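Local structure of Lys-gingipain W83 (Porphyromonas gingivalis, 3M1H) at residues Ile48-Ala53 and Asn66-Pro71; Asn113-Glu118 and Gln147-Thr152. The protein cleaves proteins after lysine as a cysteine protease and may act as a virulence factor, this chain being its calcium-binding K3 cleaved adhesin domain. All coordinates share one frame; numbering follows the deposited sequence. Where two conformers were deposited one is given.

Interaction 1: residues Ile48-Ala53 and Asn66-Pro71; sequences ICVSSA and NYLVTP. With CA (calcium ion), chain E; CA (calcium ion), chain F.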
# COMPACT_ATOMS: atom_id res chain seq x y z
N ILE A 48 13.37 -1.68 4.07
CA ILE A 48 12.54 -1.35 2.89
C ILE A 48 11.06 -1.53 3.17
O ILE A 48 10.63 -2.51 3.76
CB ILE A 48 12.87 -2.24 1.67
CG1 ILE A 48 14.38 -2.34 1.46
CG2 ILE A 48 12.11 -1.76 0.41
CD1 ILE A 48 15.02 -1.06 1.35
N CYS A 49 10.27 -0.59 2.65
CA CYS A 49 8.84 -0.75 2.52
C CYS A 49 8.40 -0.23 1.15
O CYS A 49 9.21 0.37 0.41
CB CYS A 49 8.12 -0.02 3.66
SG CYS A 49 8.35 1.78 3.67
N VAL A 50 7.13 -0.46 0.80
CA VAL A 50 6.61 -0.07 -0.50
C VAL A 50 5.63 1.05 -0.26
O VAL A 50 4.90 1.01 0.73
CB VAL A 50 6.02 -1.27 -1.26
CG1 VAL A 50 4.79 -1.86 -0.55
CG2 VAL A 50 5.74 -0.89 -2.72
N SER A 51 5.66 2.05 -1.16
CA SER A 51 5.03 3.35 -0.87
C SER A 51 4.34 3.91 -2.10
O SER A 51 4.77 3.67 -3.23
CB SER A 51 6.09 4.34 -0.40
OG SER A 51 6.89 3.75 0.64
N SER A 52 3.28 4.68 -1.87
CA SER A 52 2.56 5.37 -2.95
C SER A 52 2.27 6.82 -2.54
O SER A 52 1.95 7.07 -1.40
CB SER A 52 1.31 4.60 -3.31
OG SER A 52 0.47 5.27 -4.29
N ALA A 53 2.40 7.74 -3.50
CA ALA A 53 2.35 9.18 -3.22
C ALA A 53 1.03 9.84 -3.56
O ALA A 53 0.48 9.64 -4.63
CB ALA A 53 3.46 9.91 -4.00
N ASN A 66 -3.49 3.90 -7.64
CA ASN A 66 -2.39 2.95 -7.78
C ASN A 66 -2.72 1.67 -7.06
O ASN A 66 -3.03 1.68 -5.87
CB ASN A 66 -1.12 3.52 -7.17
CG ASN A 66 -0.63 4.79 -7.83
OD1 ASN A 66 -0.99 5.11 -8.98
ND2 ASN A 66 0.20 5.53 -7.10
N TYR A 67 -2.60 0.54 -7.75
CA TYR A 67 -2.77 -0.79 -7.13
C TYR A 67 -1.45 -1.52 -7.04
O TYR A 67 -0.57 -1.40 -7.90
CB TYR A 67 -3.71 -1.71 -7.92
CG TYR A 67 -5.10 -1.17 -8.19
CD1 TYR A 67 -6.20 -1.81 -7.64
CD2 TYR A 67 -5.34 -0.09 -9.05
CE1 TYR A 67 -7.51 -1.37 -7.92
CE2 TYR A 67 -6.66 0.35 -9.32
CZ TYR A 67 -7.73 -0.30 -8.75
OH TYR A 67 -9.05 0.07 -8.99
N LEU A 68 -1.36 -2.28 -5.96
CA LEU A 68 -0.30 -3.28 -5.72
C LEU A 68 -0.99 -4.61 -5.51
O LEU A 68 -1.74 -4.75 -4.55
CB LEU A 68 0.54 -2.88 -4.51
CG LEU A 68 1.65 -3.87 -4.12
CD1 LEU A 68 2.74 -3.92 -5.19
CD2 LEU A 68 2.25 -3.49 -2.75
N VAL A 69 -0.74 -5.56 -6.41
CA VAL A 69 -1.46 -6.83 -6.46
C VAL A 69 -0.50 -7.99 -6.15
O VAL A 69 0.62 -8.03 -6.65
CB VAL A 69 -2.15 -7.03 -7.83
CG1 VAL A 69 -3.08 -8.27 -7.74
CG2 VAL A 69 -2.95 -5.76 -8.24
N THR A 70 -0.95 -8.89 -5.29
CA THR A 70 -0.19 -10.08 -4.95
C THR A 70 -0.05 -11.01 -6.15
O THR A 70 -0.80 -10.91 -7.12
CB THR A 70 -0.90 -10.88 -3.82
OG1 THR A 70 -2.15 -11.39 -4.29
CG2 THR A 70 -1.12 -10.03 -2.58
N PRO A 71 0.87 -11.97 -6.05
CA PRO A 71 0.80 -13.06 -7.00
C PRO A 71 -0.47 -13.91 -6.77
O PRO A 71 -1.19 -13.69 -5.79
CB PRO A 71 2.04 -13.90 -6.64
CG PRO A 71 2.78 -13.18 -5.58
CD PRO A 71 1.83 -12.22 -4.97
CA CA E . -0.39 6.63 -10.67
CA CA F . 10.38 -4.40 5.06
O HOH W 1 1.43 8.38 -6.84
O HOH W 2 -0.15 8.34 -9.04
O HOH W 3 10.16 -6.14 6.67
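S52 and N66 form the polar half of this contact. The amide nitrogen ND2 of N66 gives a hydrogen bond to OG of S52 at 2.8 Å, with an N-H...O angle of 156° and the hydroxyl lying close to the amide plane, 15° out of it. With chi1 at 175°, OG of S52 points opposite the backbone N and reaches across the gap between the strands; the same OG also hydrogen-bonds ND1 of H159, so two partners, N66 and H159, hold this buried hydroxyl. A water adds a second bridge, donating to the carbonyl O of A53 at 2.7 Å and accepting from ND2 of N66 at 3.1 Å.

The two strands belong to the opposing sheets of the beta jelly roll sandwich: 50-53 pairs with 167-177, whereas 65-69 lies between 19-22 and 154-160. Side chains and a bridging water, rather than direct backbone bonds, therefore join them, and the alpha carbons of V50 and L68 stay 9.2 Å apart.

The apolar half is a tip-to-tip meeting of V50 and L68 in the core, CG1 of V50 touching CD2 of L68 at 3.7 Å. L68 also packs on L170, which extends the contact into strand 167-177.

Metal binding accounts for the rest. OD1 of N66 binds a calcium ion at 2.4 Å together with D22, D24, D26, N28 and a water, so one flat amide spends its oxygen on the metal and its nitrogen on S52, which fixes its rotation; the positive ion would probably polarise the amide and strengthen ND2 as a donor. Away from the strand contact, the carbonyl O of I48 binds a second calcium ion at 2.3 Å, in a site completed by D9, E11, S46 and D171 and a water.

Interaction 2: residues Asn113-Glu118 and Gln147-Thr152; sequences NALLEE and QLPAGT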
# COMPACT_ATOMS: atom_id res chain seq x y z
N ASN A 113 -15.89 -3.94 -4.23
CA ASN A 113 -16.29 -4.35 -2.88
C ASN A 113 -15.04 -4.46 -2.00
O ASN A 113 -14.51 -5.55 -1.79
CB ASN A 113 -17.07 -5.68 -2.90
CG ASN A 113 -17.35 -6.22 -1.50
OD1 ASN A 113 -17.59 -5.46 -0.57
ND2 ASN A 113 -17.29 -7.54 -1.35
N ALA A 114 -14.57 -3.33 -1.50
CA ALA A 114 -13.42 -3.33 -0.59
C ALA A 114 -13.73 -4.15 0.67
O ALA A 114 -14.82 -4.03 1.26
CB ALA A 114 -13.05 -1.92 -0.20
N LEU A 115 -12.78 -4.99 1.06
CA LEU A 115 -12.79 -5.67 2.35
C LEU A 115 -12.43 -4.74 3.52
O LEU A 115 -12.86 -4.99 4.66
CB LEU A 115 -11.85 -6.88 2.30
CG LEU A 115 -12.08 -7.90 1.20
CD1 LEU A 115 -11.07 -9.02 1.32
CD2 LEU A 115 -13.51 -8.43 1.27
N LEU A 116 -11.62 -3.73 3.24
CA LEU A 116 -11.16 -2.72 4.17
C LEU A 116 -10.93 -1.45 3.36
O LEU A 116 -10.33 -1.48 2.28
CB LEU A 116 -9.87 -3.15 4.89
CG LEU A 116 -9.18 -2.10 5.75
CD1 LEU A 116 -10.05 -1.72 6.92
CD2 LEU A 116 -7.82 -2.55 6.30
N GLU A 117 -11.44 -0.33 3.87
CA GLU A 117 -11.21 0.96 3.27
C GLU A 117 -11.11 1.96 4.39
O GLU A 117 -11.98 2.04 5.27
CB GLU A 117 -12.33 1.33 2.29
CG GLU A 117 -12.18 2.74 1.71
CD GLU A 117 -13.11 3.01 0.52
OE1 GLU A 117 -13.84 2.08 0.10
OE2 GLU A 117 -13.10 4.16 0.00
N GLU A 118 -10.04 2.73 4.38
CA GLU A 118 -9.87 3.72 5.43
C GLU A 118 -8.98 4.89 5.03
O GLU A 118 -8.27 4.91 4.01
CB GLU A 118 -9.42 3.08 6.75
CG GLU A 118 -8.09 2.50 6.73
CD GLU A 118 -7.64 1.81 8.05
OE1 GLU A 118 -8.45 1.48 8.96
OE2 GLU A 118 -6.44 1.58 8.15
N GLN A 147 -10.00 -10.63 6.69
CA GLN A 147 -10.35 -11.99 6.35
C GLN A 147 -10.63 -12.13 4.85
O GLN A 147 -11.29 -11.27 4.28
CB GLN A 147 -11.56 -12.45 7.17
CG GLN A 147 -11.37 -12.29 8.68
CD GLN A 147 -10.14 -13.03 9.24
OE1 GLN A 147 -9.71 -14.04 8.70
NE2 GLN A 147 -9.56 -12.49 10.33
N LEU A 148 -10.09 -13.18 4.26
CA LEU A 148 -10.15 -13.42 2.81
C LEU A 148 -11.10 -14.59 2.51
O LEU A 148 -10.94 -15.68 3.03
CB LEU A 148 -8.77 -13.72 2.21
CG LEU A 148 -7.67 -12.67 2.43
CD1 LEU A 148 -6.35 -13.18 1.89
CD2 LEU A 148 -8.05 -11.28 1.88
N PRO A 149 -12.09 -14.37 1.63
CA PRO A 149 -13.03 -15.45 1.37
C PRO A 149 -12.43 -16.60 0.60
O PRO A 149 -11.46 -16.44 -0.12
CB PRO A 149 -14.14 -14.78 0.54
CG PRO A 149 -13.51 -13.64 -0.04
CD PRO A 149 -12.46 -13.14 0.92
N ALA A 150 -13.04 -17.76 0.73
CA ALA A 150 -12.66 -18.92 -0.05
C ALA A 150 -12.69 -18.59 -1.55
O ALA A 150 -13.57 -17.87 -2.00
CB ALA A 150 -13.63 -20.12 0.28
N GLY A 151 -11.69 -19.07 -2.28
CA GLY A 151 -11.56 -18.79 -3.69
C GLY A 151 -10.88 -17.48 -4.04
O GLY A 151 -10.78 -17.18 -5.22
N THR A 152 -10.42 -16.72 -3.05
CA THR A 152 -9.62 -15.53 -3.33
C THR A 152 -8.36 -15.96 -4.05
O THR A 152 -7.60 -16.82 -3.57
CB THR A 152 -9.24 -14.79 -2.03
OG1 THR A 152 -10.40 -14.25 -1.39
CG2 THR A 152 -8.27 -13.66 -2.33
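The backbones of L115 and Q147 approach to 7.9 Å between alpha carbons, where the chain entering strand 116-119 passes the end of strand 142-148. These strands lie in the two different sheets of the jelly roll, so the contact spans the two sheets far from the centre of the chain. L115 and L116 both face V99 of strand 96-102, a classic beta bulge against the neighbouring strand; 116-119 is the outermost strand of its sheet.

L115 carries the contact through a single methyl group. Its CG sits anti to the carbonyl carbon and the chain then runs extended (chi2 -179°), which delivers CD1 to the end of the other strand. There CD1 lies 3.8 Å from CD2 of L148, the two leucines crossing at about a right angle. The same CD1 rests 3.7 Å from the carbonyl O of Q147 and reaches the ring carbon CD of P149 more loosely, at 4.4 Å. L148 is buried and also touches V155 and L75, while the L115 side is partly open to solvent and leans on V146 and A101. Q147 directs its amide away from L115, with OE1 hydrogen-bonded to OG1 of T80.

Beyond the strand end the chain reverses in a type II beta turn from P149 to T152, with G151 at its third position in the positive-phi conformation (phi 84°) that this turn requires. The carbonyl O of P149 is gripped twice by T152: the backbone N donates at 3.1 Å, and OG1 donates at 2.7 Å from 16° off the carbonyl plane.

Overall arrangement
Both contacts bridge the two large sheets of the jelly roll, but at different depths: the centre of interaction 1 lies about 5 Å from the centre of the chain, that of interaction 2 about 15 Å. Their centres are about 17 Å apart and their nearest atoms about 7 Å, without touching. All four touching residues of interaction 1 are buried, and it combines an apolar meeting with a polar one tied to calcium, whereas interaction 2 is partly solvent-exposed, made by van der Waals contacts of one leucine methyl without hydrogen bonds between the segments, and remote from the metal sites. In each, one segment lies on the sheet containing strand 167-177; the other lies on the second sheet, inside it for 66-71 and at its outermost strand for 113-118.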